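Local coordinates for ruler protein (Pseudomonas aeruginosa, PDB 5CUK), which probably acts as a molecular ruler that senses needle length in type III secretion, this piece being its C-terminal SS domain of the FliK hook-length-control family, at residues A[19-24]-A[82-87]; A[26-31]-A[50-55]. All coordinates share one frame; numbering follows the deposited sequence.

Contact 1 (A[19-24]-A[82-87]); sequences DAVQGR and ERLQRL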
loop_
_atom_site.group_PDB
_atom_site.type_symbol
_atom_site.label_atom_id
_atom_site.label_comp_id
_atom_site.label_asym_id
_atom_site.label_seq_id
_atom_site.Cartn_x
_atom_site.Cartn_y
_atom_site.Cartn_z
ATOM N N ASP A 19 -4.869 -6.431 -2.576
ATOM C CA ASP A 19 -4.296 -7.760 -2.615
ATOM C C ASP A 19 -2.750 -7.745 -2.421
ATOM O O ASP A 19 -2.208 -8.503 -1.614
ATOM C CB ASP A 19 -4.682 -8.428 -3.926
ATOM C CG ASP A 19 -4.282 -9.887 -3.981
ATOM O OD1 ASP A 19 -4.517 -10.639 -3.008
ATOM O OD2 ASP A 19 -3.735 -10.289 -5.022
ATOM N N ALA A 20 -2.046 -6.863 -3.128
ATOM C CA ALA A 20 -0.584 -6.771 -2.983
ATOM C C ALA A 20 -0.143 -6.415 -1.545
ATOM O O ALA A 20 0.701 -7.090 -0.971
ATOM C CB ALA A 20 -0.029 -5.752 -3.971
ATOM N N VAL A 21 -0.727 -5.353 -0.992
ATOM C CA VAL A 21 -0.437 -4.917 0.358
ATOM C C VAL A 21 -0.660 -6.074 1.306
ATOM O O VAL A 21 0.110 -6.290 2.243
ATOM C CB VAL A 21 -1.306 -3.706 0.770
ATOM C CG1 VAL A 21 -1.135 -3.412 2.206
ATOM C CG2 VAL A 21 -0.919 -2.473 -0.043
ATOM N N GLN A 22 -1.685 -6.877 1.058
ATOM C CA GLN A 22 -1.903 -7.888 2.043
ATOM C C GLN A 22 -0.852 -8.989 1.948
ATOM O O GLN A 22 -0.408 -9.466 2.986
ATOM C CB GLN A 22 -3.284 -8.467 1.970
ATOM C CG GLN A 22 -3.426 -9.464 3.133
ATOM C CD GLN A 22 -4.828 -9.970 3.306
ATOM O OE1 GLN A 22 -5.533 -10.286 2.324
ATOM N NE2 GLN A 22 -5.247 -10.085 4.584
ATOM N N GLY A 23 -0.427 -9.381 0.744
ATOM C CA GLY A 23 0.738 -10.251 0.618
ATOM C C GLY A 23 1.947 -9.738 1.424
ATOM O O GLY A 23 2.594 -10.508 2.114
ATOM N N ARG A 24 2.255 -8.446 1.332
ATOM C CA ARG A 24 3.460 -7.914 1.969
ATOM C C ARG A 24 3.325 -7.932 3.484
ATOM O O ARG A 24 4.315 -8.076 4.222
ATOM C CB ARG A 24 3.757 -6.501 1.498
ATOM C CG ARG A 24 3.885 -6.333 -0.037
ATOM C CD ARG A 24 5.043 -7.157 -0.572
ATOM N NE ARG A 24 4.584 -8.399 -1.188
ATOM C CZ ARG A 24 5.320 -9.514 -1.298
ATOM N NH1 ARG A 24 6.588 -9.567 -0.852
ATOM N NH2 ARG A 24 4.782 -10.580 -1.891
ATOM N N GLU A 82 -8.430 3.938 4.435
ATOM C CA GLU A 82 -9.573 3.385 5.112
ATOM C C GLU A 82 -9.768 1.920 4.797
ATOM O O GLU A 82 -10.144 1.147 5.669
ATOM C CB GLU A 82 -10.801 4.188 4.733
ATOM C CG GLU A 82 -12.110 3.468 4.906
ATOM C CD GLU A 82 -13.272 4.358 4.499
ATOM O OE1 GLU A 82 -13.043 5.315 3.717
ATOM O OE2 GLU A 82 -14.402 4.092 4.970
ATOM N N ARG A 83 -9.498 1.539 3.557
ATOM C CA ARG A 83 -9.556 0.140 3.160
ATOM C C ARG A 83 -8.344 -0.647 3.634
ATOM O O ARG A 83 -8.423 -1.839 3.868
ATOM C CB ARG A 83 -9.641 0.026 1.637
ATOM C CG ARG A 83 -10.803 0.815 1.033
ATOM C CD ARG A 83 -12.110 0.167 1.481
ATOM N NE ARG A 83 -12.169 -1.254 1.115
ATOM C CZ ARG A 83 -12.843 -1.701 0.056
ATOM N NH1 ARG A 83 -13.508 -0.825 -0.694
ATOM N NH2 ARG A 83 -12.874 -3.006 -0.240
ATOM N N LEU A 84 -7.198 -0.002 3.684
ATOM C CA LEU A 84 -6.022 -0.690 4.167
ATOM C C LEU A 84 -6.224 -0.938 5.678
ATOM O O LEU A 84 -5.980 -2.032 6.140
ATOM C CB LEU A 84 -4.765 0.112 3.877
ATOM C CG LEU A 84 -4.455 0.207 2.381
ATOM C CD1 LEU A 84 -3.445 1.292 2.128
ATOM C CD2 LEU A 84 -3.952 -1.132 1.907
ATOM N N GLN A 85 -6.737 0.052 6.411
ATOM C CA GLN A 85 -6.940 -0.099 7.859
ATOM C C GLN A 85 -7.852 -1.273 8.156
ATOM O O GLN A 85 -7.599 -2.039 9.092
ATOM C CB GLN A 85 -7.522 1.166 8.487
ATOM C CG GLN A 85 -7.619 1.087 10.027
ATOM C CD GLN A 85 -6.267 0.843 10.675
ATOM O OE1 GLN A 85 -5.506 1.772 10.903
ATOM N NE2 GLN A 85 -5.957 -0.407 10.938
ATOM N N ARG A 86 -8.881 -1.449 7.325
ATOM C CA ARG A 86 -9.871 -2.508 7.571
ATOM C C ARG A 86 -9.289 -3.865 7.242
ATOM O O ARG A 86 -9.711 -4.890 7.771
ATOM C CB ARG A 86 -11.138 -2.273 6.756
ATOM C CG ARG A 86 -11.773 -0.891 6.953
ATOM C CD ARG A 86 -13.152 -0.839 6.299
ATOM N NE ARG A 86 -13.668 0.515 6.112
ATOM C CZ ARG A 86 -14.465 0.851 5.093
ATOM N NH1 ARG A 86 -14.814 -0.061 4.178
ATOM N NH2 ARG A 86 -14.929 2.086 4.991
ATOM N N LEU A 87 -8.289 -3.834 6.376
ATOM C CA LEU A 87 -7.488 -4.986 5.986
ATOM C C LEU A 87 -6.594 -5.515 7.139
ATOM O O LEU A 87 -6.269 -6.714 7.216
ATOM C CB LEU A 87 -6.653 -4.547 4.771
ATOM C CG LEU A 87 -5.986 -5.408 3.708
ATOM C CD1 LEU A 87 -5.249 -4.490 2.782
ATOM C CD2 LEU A 87 -5.010 -6.378 4.356
#
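Val21 turns its CG1 methyl anti to the backbone N (chi1 172°), which leaves both of its methyls able to meet CD2 of Leu84, while Leu87 reaches Gln22 from a first torsion of -159° that sets its CG beside its own carbonyl carbon. The resulting pairs show how two helices can adhere through a few branched carbons. Leu84 CD2 sits 3.6 Å from Val21 CG1 and 3.8 Å from Val21 CG2, and the two side chains meet at about a right angle. Leu87 uses its CD2 branch differently: this methyl rests against the extended Gln22 chain, which the leucine crosses at a slant, 3.6 Å from Gln22 CB and 3.7 Å from Gln22 NE2, so the aliphatic shaft and the amide share one neighbour. The other branch, Leu87 CD1, comes within 4.3 Å of Val21 CG1 and links the two pairs. The segment axes cross at -40°, 10.7 Å apart at closest approach, and run in the same general direction. Leu84 also touches Leu18 and Leu87 touches Ile25, extending the seam along helix 11-29. Since no hydrogen bond or salt bridge crosses between the segments, apolar contact carries their association: buried Val21 and Leu84 supply its interior part, and the partly exposed Gln22 and Leu87 bring it toward solvent, the glutamine meeting the leucine methyl with its shaft and its amide alike.

Contact 2 (A[26-31]-A[50-55]); sequences QVASAA and VQVLHG
The imidazole of His54 has the carbonyl of Ala28 at its edge and near its plane, with Ala28 O 4.2 Å from His54 ND1, a neighbourly approach that is not a hydrogen bond. Ser29 CA comes in obliquely, 4.3 Å from the same His54 ND1. This is a helix end resting on the four-stranded mixed sheet of an alpha+beta fold: helix 11-29 finishes over strand 46-54, an inner strand that pairs antiparallel with 35-42 and 59-65. Val52 and His54, two residues apart on the strand, both point toward the helix, and they receive it in different ways. Beneath the helix, the Ala28 CB methyl meets Val52 CG2 at 3.7 Å. The chi1 of Val52, -36° as measured to CG1 and well short of a staggered value, leaves CG2 in the crowded position between the backbone N and the carbonyl carbon. Ala28 also touches Ala36 of the adjoining strand, so its single methyl serves two strands. At the other end of the His54 ring, a bound glycerol, probably from the crystallisation liquor, lies close to NE2. Both segments also bend side chains back onto their own backbones. On the helix, Ser29 OG donates to Gln26 O over 3.2 Å. On the strand, Gln51 NE2 reaches Val52 O at 3.3 Å with a nearly straight N-H...O angle of 171°, although the donor stands above the carbonyl plane.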
loop_
_atom_site.group_PDB
_atom_site.type_symbol
_atom_site.label_atom_id
_atom_site.label_comp_id
_atom_site.label_asym_id
_atom_site.label_seq_id
_atom_site.Cartn_x
_atom_site.Cartn_y
_atom_site.Cartn_z
ATOM N N GLN A 26 1.752 -10.182 5.166
ATOM C CA GLN A 26 2.064 -11.539 5.559
ATOM C C GLN A 26 3.549 -11.816 5.455
ATOM O O GLN A 26 4.077 -12.441 6.355
ATOM C CB GLN A 26 1.305 -12.563 4.724
ATOM C CG GLN A 26 -0.199 -12.546 4.888
ATOM C CD GLN A 26 -0.849 -13.724 4.175
ATOM O OE1 GLN A 26 -0.425 -14.885 4.344
ATOM N NE2 GLN A 26 -1.871 -13.437 3.362
ATOM N N VAL A 27 4.240 -11.389 4.391
ATOM C CA VAL A 27 5.691 -11.692 4.362
ATOM C C VAL A 27 6.393 -11.074 5.571
ATOM O O VAL A 27 7.246 -11.694 6.196
ATOM C CB VAL A 27 6.384 -11.194 3.114
ATOM C CG1 VAL A 27 7.881 -11.449 3.196
ATOM C CG2 VAL A 27 5.771 -11.829 1.868
ATOM N N ALA A 28 6.004 -9.854 5.905
ATOM C CA ALA A 28 6.719 -9.065 6.895
ATOM C C ALA A 28 6.503 -9.568 8.328
ATOM O O ALA A 28 7.339 -9.350 9.219
ATOM C CB ALA A 28 6.316 -7.610 6.785
ATOM N N SER A 29 5.368 -10.226 8.531
ATOM C CA SER A 29 5.042 -10.831 9.808
ATOM C C SER A 29 6.092 -11.884 10.083
ATOM O O SER A 29 6.753 -11.873 11.128
ATOM C CB SER A 29 3.629 -11.444 9.797
ATOM O OG SER A 29 3.694 -12.819 9.485
ATOM N N ALA A 30 6.270 -12.785 9.125
ATOM C CA ALA A 30 7.191 -13.896 9.347
ATOM C C ALA A 30 8.559 -13.640 8.725
ATOM O O ALA A 30 9.053 -14.464 7.982
ATOM C CB ALA A 30 6.595 -15.172 8.811
ATOM N N ALA A 31 9.173 -12.500 9.026
ATOM C CA ALA A 31 10.494 -12.179 8.469
ATOM C C ALA A 31 11.335 -11.287 9.405
ATOM O O ALA A 31 10.755 -10.455 10.113
ATOM C CB ALA A 31 10.326 -11.516 7.139
ATOM N N VAL A 50 5.352 -1.486 -3.447
ATOM C CA VAL A 50 4.715 -1.528 -2.141
ATOM C C VAL A 50 5.741 -1.878 -1.070
ATOM O O VAL A 50 6.420 -2.852 -1.188
ATOM C CB VAL A 50 3.589 -2.557 -2.098
ATOM C CG1 VAL A 50 2.952 -2.579 -0.724
ATOM C CG2 VAL A 50 2.557 -2.228 -3.143
ATOM N N GLN A 51 5.861 -1.065 -0.034
ATOM C CA GLN A 51 6.735 -1.384 1.096
ATOM C C GLN A 51 5.920 -1.342 2.373
ATOM O O GLN A 51 5.121 -0.420 2.560
ATOM C CB GLN A 51 7.922 -0.399 1.179
ATOM C CG GLN A 51 8.821 -0.577 2.424
ATOM C CD GLN A 51 9.867 -1.668 2.218
ATOM O OE1 GLN A 51 10.680 -1.594 1.300
ATOM N NE2 GLN A 51 9.825 -2.696 3.050
ATOM N N VAL A 52 6.078 -2.343 3.239
ATOM C CA VAL A 52 5.423 -2.276 4.519
ATOM C C VAL A 52 6.500 -2.487 5.587
ATOM O O VAL A 52 7.538 -3.097 5.332
ATOM C CB VAL A 52 4.277 -3.313 4.710
ATOM C CG1 VAL A 52 3.510 -3.554 3.426
ATOM C CG2 VAL A 52 4.790 -4.605 5.261
ATOM N N LEU A 53 6.273 -1.903 6.749
ATOM C CA LEU A 53 7.182 -2.038 7.872
ATOM C C LEU A 53 6.317 -2.208 9.076
ATOM O O LEU A 53 5.510 -1.359 9.446
ATOM C CB LEU A 53 8.109 -0.847 8.058
ATOM C CG LEU A 53 9.044 -0.988 9.258
ATOM C CD1 LEU A 53 9.988 -2.156 8.993
ATOM C CD2 LEU A 53 9.800 0.289 9.509
ATOM N N HIS A 54 6.505 -3.360 9.673
ATOM C CA HIS A 54 5.741 -3.799 10.789
ATOM C C HIS A 54 6.448 -3.432 12.085
ATOM O O HIS A 54 7.418 -4.068 12.448
ATOM C CB HIS A 54 5.555 -5.292 10.632
ATOM C CG HIS A 54 4.919 -5.945 11.804
ATOM N ND1 HIS A 54 5.235 -7.222 12.203
ATOM C CD2 HIS A 54 3.984 -5.485 12.667
ATOM C CE1 HIS A 54 4.495 -7.541 13.258
ATOM N NE2 HIS A 54 3.732 -6.505 13.555
ATOM N N GLY A 55 5.954 -2.400 12.761
ATOM C CA GLY A 55 6.547 -1.881 13.994
ATOM C C GLY A 55 5.573 -2.142 15.160
ATOM O O GLY A 55 4.510 -2.760 14.934
#

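In the fold
Helix 11-29 illustrates how one element can serve two interfaces: contact 1 uses its middle against helix 77-87, and contact 2 uses its C-terminal part against strand 46-54. The centres lie 12 Å apart, yet the two contacts join directly, with Arg24 CB 3.5 Å from Val52 CG1 and Val21 CG2 3.9 Å from Val50 CG1. Along the chain, contact 2 is nested inside contact 1, between whose segments the chain runs through strands 35-42, 46-54 and 59-65 and helix 67-75 before helix 77-87 closes the loop. Helix 11-29 thus packs on the sheet through one contact and on helix 77-87 through the other, within one compact domain of this ruler protein.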